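PDB 3VMV: pectate lyase from Bacillus, which probably cleaves polygalacturonate, the pectate backbone of plant cell walls, as a secreted pectate lyase of polysaccharide lyase family 1. Local coordinates for residues 139-144 / 173-177. Sequence-based numbering, arbitrary orientation.
Sequences FYSEFP and ENHWK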
ATOM      1  N   PHE A 139       4.504   6.394  -5.492  1.00  8.97           N
ATOM      2  CA  PHE A 139       3.242   6.159  -6.187  1.00  9.82           C
ATOM      3  C   PHE A 139       2.555   7.477  -6.364  1.00 11.12           C
ATOM      4  O   PHE A 139       2.441   8.243  -5.390  1.00 10.56           O
ATOM      5  CB  PHE A 139       2.327   5.251  -5.365  1.00  9.16           C
ATOM      6  CG  PHE A 139       2.988   3.963  -4.898  1.00  9.59           C
ATOM      7  CD1 PHE A 139       3.355   2.986  -5.814  1.00  9.34           C
ATOM      8  CD2 PHE A 139       3.191   3.729  -3.546  1.00 10.21           C
ATOM      9  CE1 PHE A 139       3.966   1.792  -5.415  1.00 11.06           C
ATOM     10  CE2 PHE A 139       3.780   2.526  -3.121  1.00 10.19           C
ATOM     11  CZ  PHE A 139       4.172   1.556  -4.043  1.00  9.25           C
ATOM     12  N   TYR A 140       2.035   7.770  -7.556  1.00 10.03           N
ATOM     13  CA  TYR A 140       1.405   9.077  -7.741  1.00  9.57           C
ATOM     14  C   TYR A 140       0.551   9.083  -9.005  1.00 10.23           C
ATOM     15  O   TYR A 140       0.710   8.197  -9.852  1.00 11.07           O
ATOM     16  CB  TYR A 140       2.455  10.201  -7.771  1.00 11.10           C
ATOM     17  CG  TYR A 140       3.599  10.045  -8.738  1.00 11.42           C
ATOM     18  CD1 TYR A 140       3.560  10.645 -10.006  1.00 12.01           C
ATOM     19  CD2 TYR A 140       4.736   9.327  -8.377  1.00 14.30           C
ATOM     20  CE1 TYR A 140       4.627  10.556 -10.862  1.00 13.97           C
ATOM     21  CE2 TYR A 140       5.820   9.214  -9.258  1.00 15.48           C
ATOM     22  CZ  TYR A 140       5.744   9.842 -10.490  1.00 12.91           C
ATOM     23  OH  TYR A 140       6.766   9.751 -11.424  1.00 20.38           O
ATOM     24  N   SER A 141      -0.319  10.076  -9.132  1.00  9.89           N
ATOM     25  CA  SER A 141      -0.987  10.325 -10.422  1.00 10.61           C
ATOM     26  C   SER A 141      -1.171  11.831 -10.540  1.00 13.41           C
ATOM     27  O   SER A 141      -0.158  12.528 -10.669  1.00 14.34           O
ATOM     28  CB  SER A 141      -2.276   9.498 -10.619  1.00 10.63           C
ATOM     29  OG  SER A 141      -3.321   9.871  -9.751  1.00 11.35           O
ATOM     30  N   GLU A 142      -2.407  12.350 -10.477  1.00 11.85           N
ATOM     31  CA  GLU A 142      -2.594  13.791 -10.383  1.00 11.05           C
ATOM     32  C   GLU A 142      -3.706  14.073  -9.384  1.00 14.15           C
ATOM     33  O   GLU A 142      -4.689  13.312  -9.310  1.00 14.21           O
ATOM     34  CB  GLU A 142      -3.011  14.382 -11.741  1.00 13.46           C
ATOM     35  CG  GLU A 142      -2.078  14.151 -12.904  1.00 14.93           C
ATOM     36  CD  GLU A 142      -0.748  14.886 -12.797  1.00 18.48           C
ATOM     37  OE1 GLU A 142      -0.639  15.881 -12.042  1.00 21.66           O
ATOM     38  OE2 GLU A 142       0.210  14.493 -13.518  1.00 19.12           O
ATOM     39  N   PHE A 143      -3.584  15.179  -8.653  1.00 13.07           N
ATOM     40  CA  PHE A 143      -4.676  15.671  -7.815  1.00 12.55           C
ATOM     41  C   PHE A 143      -4.549  17.197  -7.759  1.00 14.97           C
ATOM     42  O   PHE A 143      -3.527  17.707  -7.299  1.00 15.61           O
ATOM     43  CB  PHE A 143      -4.616  15.108  -6.410  1.00 10.87           C
ATOM     44  CG  PHE A 143      -5.651  15.689  -5.507  1.00 13.30           C
ATOM     45  CD1 PHE A 143      -7.007  15.420  -5.700  1.00 12.68           C
ATOM     46  CD2 PHE A 143      -5.275  16.555  -4.501  1.00 17.14           C
ATOM     47  CE1 PHE A 143      -7.969  15.991  -4.939  1.00 13.68           C
ATOM     48  CE2 PHE A 143      -6.256  17.127  -3.677  1.00 21.35           C
ATOM     49  CZ  PHE A 143      -7.597  16.857  -3.914  1.00 16.16           C
ATOM     50  N   PRO A 144      -5.601  17.927  -8.159  1.00 13.72           N
ATOM     51  CA  PRO A 144      -6.906  17.407  -8.583  1.00 14.83           C
ATOM     52  C   PRO A 144      -6.913  16.938 -10.034  1.00 16.61           C
ATOM     53  O   PRO A 144      -7.902  16.323 -10.487  1.00 15.86           O
ATOM     54  CB  PRO A 144      -7.838  18.641  -8.435  1.00 16.02           C
ATOM     55  CG  PRO A 144      -6.950  19.772  -8.624  1.00 18.50           C
ATOM     56  CD  PRO A 144      -5.665  19.380  -7.899  1.00 17.85           C
ATOM     57  N   GLU A 173       1.614  10.334  -3.422  1.00  9.83           N
ATOM     58  CA  GLU A 173       1.421  11.747  -3.629  1.00 10.21           C
ATOM     59  C   GLU A 173       0.504  11.981  -4.797  1.00 10.64           C
ATOM     60  O   GLU A 173       0.407  11.165  -5.706  1.00 11.43           O
ATOM     61  CB  GLU A 173       2.749  12.426  -3.942  1.00 12.93           C
ATOM     62  CG  GLU A 173       3.836  12.203  -2.886  1.00 11.96           C
ATOM     63  CD  GLU A 173       5.033  13.151  -3.053  1.00 13.34           C
ATOM     64  OE1 GLU A 173       6.158  12.663  -3.304  1.00 18.39           O
ATOM     65  OE2 GLU A 173       4.867  14.396  -2.914  1.00 15.28           O
ATOM     66  N   ASN A 174      -0.143  13.134  -4.765  1.00  9.53           N
ATOM     67  CA  ASN A 174      -0.842  13.670  -5.940  1.00 10.29           C
ATOM     68  C   ASN A 174      -1.839  12.692  -6.501  1.00 10.15           C
ATOM     69  O   ASN A 174      -1.688  12.222  -7.647  1.00 12.22           O
ATOM     70  CB  ASN A 174       0.162  14.108  -7.030  1.00 12.50           C
ATOM     71  CG  ASN A 174       1.243  15.033  -6.482  1.00 12.53           C
ATOM     72  OD1 ASN A 174       0.997  15.833  -5.599  1.00 13.80           O
ATOM     73  ND2 ASN A 174       2.446  14.938  -7.049  1.00 18.65           N
ATOM     74  N   HIS A 175      -2.856  12.395  -5.712  1.00 10.05           N
ATOM     75  CA  HIS A 175      -3.781  11.340  -6.114  1.00  9.55           C
ATOM     76  C   HIS A 175      -5.100  11.523  -5.386  1.00 12.47           C
ATOM     77  O   HIS A 175      -5.141  12.044  -4.295  1.00 11.70           O
ATOM     78  CB  HIS A 175      -3.158   9.996  -5.730  1.00 12.38           C
ATOM     79  CG  HIS A 175      -3.820   8.822  -6.368  1.00 10.50           C
ATOM     80  ND1 HIS A 175      -4.779   8.054  -5.751  1.00 13.58           N
ATOM     81  CD2 HIS A 175      -3.631   8.285  -7.595  1.00  7.25           C
ATOM     82  CE1 HIS A 175      -5.156   7.092  -6.581  1.00  8.20           C
ATOM     83  NE2 HIS A 175      -4.497   7.236  -7.714  1.00 12.65           N
ATOM     84  N   TRP A 176      -6.190  11.031  -5.966  1.00 10.56           N
ATOM     85  CA  TRP A 176      -7.472  11.097  -5.322  1.00 11.13           C
ATOM     86  C   TRP A 176      -7.707   9.911  -4.356  1.00 12.91           C
ATOM     87  O   TRP A 176      -7.704  10.136  -3.143  1.00 14.70           O
ATOM     88  CB  TRP A 176      -8.601  11.128  -6.364  1.00 11.83           C
ATOM     89  CG  TRP A 176      -8.747  12.416  -7.142  1.00 12.84           C
ATOM     90  CD1 TRP A 176      -8.063  12.793  -8.272  1.00 12.89           C
ATOM     91  CD2 TRP A 176      -9.696  13.443  -6.895  1.00 11.48           C
ATOM     92  NE1 TRP A 176      -8.527  14.013  -8.719  1.00 12.61           N
ATOM     93  CE2 TRP A 176      -9.525  14.435  -7.888  1.00 14.03           C
ATOM     94  CE3 TRP A 176     -10.666  13.639  -5.898  1.00 12.63           C
ATOM     95  CZ2 TRP A 176     -10.300  15.603  -7.925  1.00 14.80           C
ATOM     96  CZ3 TRP A 176     -11.445  14.792  -5.942  1.00 14.11           C
ATOM     97  CH2 TRP A 176     -11.256  15.753  -6.967  1.00 14.42           C
ATOM     98  N   LYS A 177      -7.888   8.688  -4.879  1.00 12.59           N
ATOM     99  CA  LYS A 177      -8.330   7.540  -4.063  1.00 14.14           C
ATOM    100  C   LYS A 177      -7.127   6.682  -3.671  1.00 12.10           C
ATOM    101  O   LYS A 177      -6.735   5.749  -4.382  1.00 11.49           O
ATOM    102  CB  LYS A 177      -9.372   6.693  -4.808  1.00 14.14           C
ATOM    103  CG  LYS A 177     -10.545   7.494  -5.364  1.00 12.57           C
ATOM    104  CD  LYS A 177     -11.522   6.561  -6.150  1.00 11.64           C
ATOM    105  CE  LYS A 177     -10.874   5.956  -7.397  1.00 13.24           C
ATOM    106  NZ  LYS A 177     -11.935   5.138  -8.114  1.00 16.64           N
TER
HETATM  107  O   HOH W   1      -6.249  10.077  -8.751  1.00 13.77           O
HETATM  108  O   HOH W   2       2.161  13.802  -9.859  1.00 21.65           O
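Phe143 sets the edge of its ring against the indole face of Trp176 in a T-shaped stack, the six-membered rings 4.8 Å between centroids with planes at 88° and Phe143 CD1 lying 3.5 Å from Trp176 CE2. The same indole is anchored at its own edge, where Trp176 NE1 donates a hydrogen bond to Pro144 O (3.0 Å); a cis peptide bond joins Phe143 to Pro144, whose CB packs 3.9 Å from Trp176 CZ2. At the other end the pairing is by backbone: Glu173 N donates to Phe139 O (3.0 Å) and Ser141 N to Asn174 O (2.9 Å). At Asn174, with positive phi and psi (55°/65°), the segment 173-177 turns a corner. Two waters bridge the segments, one linking Ser141 OG to Trp176 N, the other Ser141 O to Asn174 ND2. The next coil continues the packing, for Asn203 ND2 is hydrogen-bonded to Asn174 OD1 and to Phe143 O, while the side chains of Phe143 and Trp176 both touch Asn205. The example illustrates how a parallel beta-helix, the fold of family 1 pectate lyases, stacks successive coils: strands 138-140 and 165-175 run parallel, and beyond 138-140 a loop lies against the corner where 165-175 turns into 177-181.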